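Local coordinates for protein cytochrome P450 (Rhodococcus erythropolis, PDB 3WEC) that hydroxylates the quinoline nitrogen of aurachin alkaloids as a heme monooxygenase, an essential step that confers their antibiotic activity, at residues S136-H141 / S150-P155; D169-R174 / I208-T213. All blocks are in the same frame, centred on the assembly; numbering follows the deposited sequence.

In the fold
The two contacts illustrate how a P450 stacks successive helices around one long central helix. They come in series along the chain: contact 1 closes before contact 2 opens, their centres lie 23 Å apart, and their nearest atoms, about 9 Å apart, do not touch. Contact 1 pairs helix 128-141 with helix 148-153, in the D/E part of the conserved helical core. Contact 2 joins the start of helix 172-182 to helix 194-216, the F and G pair that in P450s roofs the substrate pocket. Both reach helix 240-271, Ala-153 in its second half and Phe-211 nearer its N-terminal end, on Ala-244 and Cys-247. Neither contact lies at the heme or substrate pocket itself.

Contact 1: residues S136-H141 / S150-P155; sequences SSAVRH and SEVAEP
Glu-151 OE2 is gripped by two backbone N-H groups, those of Thr-146 and Asp-147, and this carboxylate sits near the ring of His-141. The imidazole has the CB of Glu-151 over one face, with NE2 4.1 Å from that CB, and stands nearly square to the carboxylate, the two planes 86° apart. His-141 NE2 remains 4.5 Å from Glu-151 OE1, so the two ionisable groups are near each other without touching. Instead the ring turns a carbon to the backbone: CD2 comes within 3.3 Å of Glu-151 O. With CG anti to the backbone N (chi1 -156°), the histidine reaches across from the last turn of its helix.

Next to it is the apolar part. Val-152 sends CG1 to Ala-138, 3.8 Å from its CB and 3.5 Å from its O, while the other branch, CG2, approaches His-141 CB at 4.3 Å. The valine belongs to a wider pi-type turn.

Helices 128-141 and 148-153 correspond to the D helix and the start of the E helix in the four-helix core of P450s. Val-139 points away from helix 148-153 and packs on Phe-374 of helix 364-381, and Ala-153 meets Ile-262 of helix 240-271. With no hydrogen bond crossing between the segments, the direct contact rests on van der Waals packing, chiefly of the buried Ala-138 and Val-152, while the polar end of Glu-151 is engaged by the connecting loop.

Contact 2: residues D169-R174 / I208-T213; sequences DKDRGR and IDYFRT
Tyr-210 carries its ring anti to the backbone N (chi1 168°), and Asp-171 swings its carboxylate to lie anti to its own carbonyl carbon (chi1 -59°), turns that bring the phenol and the acid together although their CA atoms stay 9.8 Å apart. The phenol donates a hydrogen bond to Asp-171, with OH 2.7 Å from OD2. Relative to the ring, OD2 lies at the edge, in the ring plane; relative to the carboxylate, the hydroxyl comes from above, 45° out of its plane. The two flat groups are nearly perpendicular.

The other oxygen is held from within its own segment. Arg-174 NH1 forms a salt bridge to Asp-171 OD1 at 2.8 Å, the oxygen lying in the guanidinium plane at its edge. A bend at its third torsion carries the arginine back along the helix and past the tyrosine, where NH2 is 4.0 Å from Tyr-210 CD1. The approach is oblique, with guanidinium and ring planes almost at right angles. Gripped at both oxygens, the carboxylate is limited in its rotation and is probably ionised.

Helices 172-182 and 194-216 match the F and G helices, which in P450s cover the substrate pocket; this contact, away from the pocket residues, links the start of F to G. Asp-171 occupies the N-cap position of the first, although its side chain makes no capping bond. The Tyr-210 ring also meets the ring of Trp-178 and packs on Ile-167 and Pro-168, in the approach to that helix, while Arg-212 ties helix 194-216 to helix 240-271 by a salt bridge with Asp-241.

Contact 1: residues S136-H141 / S150-P155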
# COMPACT_ATOMS: atom_id res chain seq x y z
N SER A 136 1.30 1.72 20.70
CA SER A 136 0.95 1.15 21.99
C SER A 136 -0.52 1.34 22.32
O SER A 136 -1.12 0.44 22.86
CB SER A 136 1.86 1.62 23.14
OG SER A 136 2.27 2.94 22.95
N SER A 137 -1.10 2.49 22.00
CA SER A 137 -2.55 2.66 22.20
C SER A 137 -3.34 1.59 21.46
O SER A 137 -4.30 1.03 22.01
CB SER A 137 -3.02 4.04 21.76
OG SER A 137 -2.54 5.02 22.64
N ALA A 138 -2.95 1.33 20.20
CA ALA A 138 -3.64 0.38 19.32
C ALA A 138 -3.49 -1.03 19.87
O ALA A 138 -4.47 -1.77 20.01
CB ALA A 138 -3.11 0.45 17.90
N VAL A 139 -2.24 -1.39 20.19
CA VAL A 139 -1.94 -2.68 20.77
C VAL A 139 -2.79 -2.88 22.02
O VAL A 139 -3.31 -3.97 22.24
CB VAL A 139 -0.42 -2.89 20.97
CG1 VAL A 139 -0.10 -3.75 22.18
CG2 VAL A 139 0.17 -3.49 19.72
N ARG A 140 -2.96 -1.81 22.80
CA ARG A 140 -3.82 -1.80 23.99
C ARG A 140 -5.32 -1.96 23.68
O ARG A 140 -6.03 -2.65 24.40
CB ARG A 140 -3.57 -0.51 24.81
CG ARG A 140 -4.61 -0.23 25.90
CD ARG A 140 -4.23 0.99 26.73
NE ARG A 140 -3.11 0.72 27.63
CZ ARG A 140 -3.18 -0.02 28.74
NH1 ARG A 140 -4.32 -0.58 29.12
NH2 ARG A 140 -2.09 -0.20 29.48
N HIS A 141 -5.78 -1.33 22.61
CA HIS A 141 -7.19 -1.41 22.19
C HIS A 141 -7.63 -2.81 21.76
O HIS A 141 -8.80 -3.19 21.94
CB HIS A 141 -7.49 -0.36 21.11
CG HIS A 141 -8.95 0.06 21.01
ND1 HIS A 141 -9.95 -0.59 21.68
CD2 HIS A 141 -9.56 1.07 20.26
CE1 HIS A 141 -11.13 -0.01 21.39
NE2 HIS A 141 -10.90 1.01 20.53
N SER A 150 -11.51 -2.13 12.12
CA SER A 150 -12.00 -0.75 12.25
C SER A 150 -11.64 -0.06 13.56
O SER A 150 -11.71 1.17 13.64
CB SER A 150 -13.50 -0.66 12.00
OG SER A 150 -14.24 -1.34 13.02
N GLU A 151 -11.27 -0.82 14.58
CA GLU A 151 -10.97 -0.23 15.89
C GLU A 151 -9.48 -0.13 16.16
O GLU A 151 -9.05 0.64 17.04
CB GLU A 151 -11.71 -0.99 17.02
CG GLU A 151 -13.20 -1.11 16.78
CD GLU A 151 -13.87 -2.11 17.70
OE1 GLU A 151 -13.95 -1.85 18.92
OE2 GLU A 151 -14.35 -3.15 17.21
N VAL A 152 -8.68 -0.85 15.39
CA VAL A 152 -7.27 -0.92 15.71
C VAL A 152 -6.35 -0.74 14.53
O VAL A 152 -5.41 0.05 14.57
CB VAL A 152 -6.92 -2.27 16.33
CG1 VAL A 152 -5.45 -2.29 16.72
CG2 VAL A 152 -7.84 -2.58 17.50
N ALA A 153 -6.56 -1.52 13.49
CA ALA A 153 -5.65 -1.37 12.36
C ALA A 153 -5.90 -0.05 11.64
O ALA A 153 -4.95 0.64 11.26
CB ALA A 153 -5.75 -2.53 11.39
N GLU A 154 -7.16 0.32 11.45
CA GLU A 154 -7.37 1.48 10.56
C GLU A 154 -7.00 2.84 11.25
O GLU A 154 -6.44 3.73 10.58
CB GLU A 154 -8.76 1.49 9.91
CG GLU A 154 -8.92 0.50 8.75
CD GLU A 154 -10.37 0.36 8.29
OE1 GLU A 154 -11.26 0.87 8.97
OE2 GLU A 154 -10.61 -0.31 7.26
N PRO A 155 -7.30 2.99 12.57
CA PRO A 155 -6.96 4.26 13.19
C PRO A 155 -5.46 4.51 13.41
O PRO A 155 -5.04 5.67 13.50
CB PRO A 155 -7.72 4.22 14.53
CG PRO A 155 -8.87 3.30 14.25
CD PRO A 155 -8.25 2.22 13.40

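Contact 2: residues D169-R174 / I208-T213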
# COMPACT_ATOMS: atom_id res chain seq x y z
N ASP A 169 -5.08 20.64 15.72
CA ASP A 169 -5.99 19.94 16.64
C ASP A 169 -7.47 19.96 16.21
O ASP A 169 -8.15 18.92 16.23
CB ASP A 169 -5.83 20.50 18.07
CG ASP A 169 -4.59 19.93 18.80
OD1 ASP A 169 -3.61 19.55 18.13
OD2 ASP A 169 -4.62 19.89 20.05
N LYS A 170 -7.95 21.14 15.83
CA LYS A 170 -9.33 21.39 15.37
C LYS A 170 -9.80 20.61 14.14
O LYS A 170 -11.01 20.46 13.92
CB LYS A 170 -9.53 22.88 15.04
CG LYS A 170 -8.60 23.87 15.73
CD LYS A 170 -7.39 24.23 14.88
CE LYS A 170 -6.75 25.53 15.35
NZ LYS A 170 -5.45 25.81 14.68
N ASP A 171 -8.86 20.17 13.30
CA ASP A 171 -9.21 19.53 12.02
C ASP A 171 -9.03 18.02 12.07
O ASP A 171 -9.19 17.34 11.04
CB ASP A 171 -8.36 20.10 10.88
CG ASP A 171 -8.54 21.60 10.68
OD1 ASP A 171 -9.67 22.11 10.81
OD2 ASP A 171 -7.53 22.26 10.36
N ARG A 172 -8.72 17.48 13.25
CA ARG A 172 -8.40 16.06 13.36
C ARG A 172 -9.59 15.17 12.99
O ARG A 172 -9.45 14.23 12.19
CB ARG A 172 -7.78 15.70 14.71
CG ARG A 172 -6.38 16.28 14.91
CD ARG A 172 -5.47 15.24 15.56
NE ARG A 172 -4.88 15.69 16.82
CZ ARG A 172 -4.55 14.89 17.84
NH1 ARG A 172 -4.76 13.57 17.75
NH2 ARG A 172 -4.03 15.41 18.96
N GLY A 173 -10.75 15.51 13.57
CA GLY A 173 -12.04 14.93 13.22
C GLY A 173 -12.30 14.98 11.71
O GLY A 173 -12.74 13.98 11.13
N ARG A 174 -11.99 16.10 11.07
CA ARG A 174 -12.23 16.28 9.62
C ARG A 174 -11.27 15.40 8.80
O ARG A 174 -11.67 14.71 7.86
CB ARG A 174 -12.17 17.77 9.20
CG ARG A 174 -13.52 18.51 9.20
CD ARG A 174 -13.46 20.03 9.41
NE ARG A 174 -13.37 20.79 8.15
CZ ARG A 174 -12.47 21.75 7.89
NH1 ARG A 174 -11.56 22.14 8.79
NH2 ARG A 174 -12.47 22.34 6.70
N ILE A 208 -8.47 18.03 -0.92
CA ILE A 208 -7.64 18.85 -1.76
C ILE A 208 -7.89 20.36 -1.51
O ILE A 208 -6.92 21.13 -1.44
CB ILE A 208 -7.78 18.46 -3.26
CG1 ILE A 208 -6.98 17.18 -3.52
CG2 ILE A 208 -7.31 19.61 -4.17
CD1 ILE A 208 -7.27 16.57 -4.88
N ASP A 209 -9.16 20.76 -1.37
CA ASP A 209 -9.50 22.17 -1.05
C ASP A 209 -8.81 22.60 0.25
O ASP A 209 -8.05 23.59 0.31
CB ASP A 209 -11.02 22.40 -0.91
CG ASP A 209 -11.60 23.26 -2.02
OD1 ASP A 209 -11.59 22.82 -3.20
OD2 ASP A 209 -12.05 24.40 -1.72
N TYR A 210 -9.09 21.81 1.29
CA TYR A 210 -8.53 22.00 2.60
C TYR A 210 -6.98 22.02 2.58
O TYR A 210 -6.37 22.86 3.24
CB TYR A 210 -9.02 20.89 3.50
CG TYR A 210 -8.28 20.83 4.78
CD1 TYR A 210 -8.67 21.60 5.84
CD2 TYR A 210 -7.20 19.98 4.94
CE1 TYR A 210 -8.00 21.58 7.03
CE2 TYR A 210 -6.51 19.96 6.14
CZ TYR A 210 -6.93 20.78 7.17
OH TYR A 210 -6.31 20.82 8.39
N PHE A 211 -6.36 21.09 1.87
CA PHE A 211 -4.88 21.04 1.84
C PHE A 211 -4.23 22.29 1.24
O PHE A 211 -3.29 22.79 1.84
CB PHE A 211 -4.31 19.73 1.25
CG PHE A 211 -4.28 18.59 2.25
CD1 PHE A 211 -3.74 18.78 3.54
CD2 PHE A 211 -4.76 17.33 1.91
CE1 PHE A 211 -3.72 17.72 4.46
CE2 PHE A 211 -4.77 16.29 2.85
CZ PHE A 211 -4.23 16.49 4.12
N ARG A 212 -4.74 22.79 0.11
CA ARG A 212 -4.33 24.09 -0.46
C ARG A 212 -4.27 25.20 0.60
O ARG A 212 -3.23 25.79 0.86
CB ARG A 212 -5.30 24.57 -1.54
CG ARG A 212 -5.40 23.69 -2.76
CD ARG A 212 -6.07 24.52 -3.86
NE ARG A 212 -6.26 23.73 -5.08
CZ ARG A 212 -7.41 23.17 -5.47
NH1 ARG A 212 -7.44 22.50 -6.61
NH2 ARG A 212 -8.53 23.26 -4.73
N THR A 213 -5.44 25.43 1.19
CA THR A 213 -5.69 26.47 2.16
C THR A 213 -4.77 26.38 3.38
O THR A 213 -4.28 27.40 3.85
CB THR A 213 -7.18 26.39 2.59
OG1 THR A 213 -8.01 26.48 1.42
CG2 THR A 213 -7.55 27.49 3.59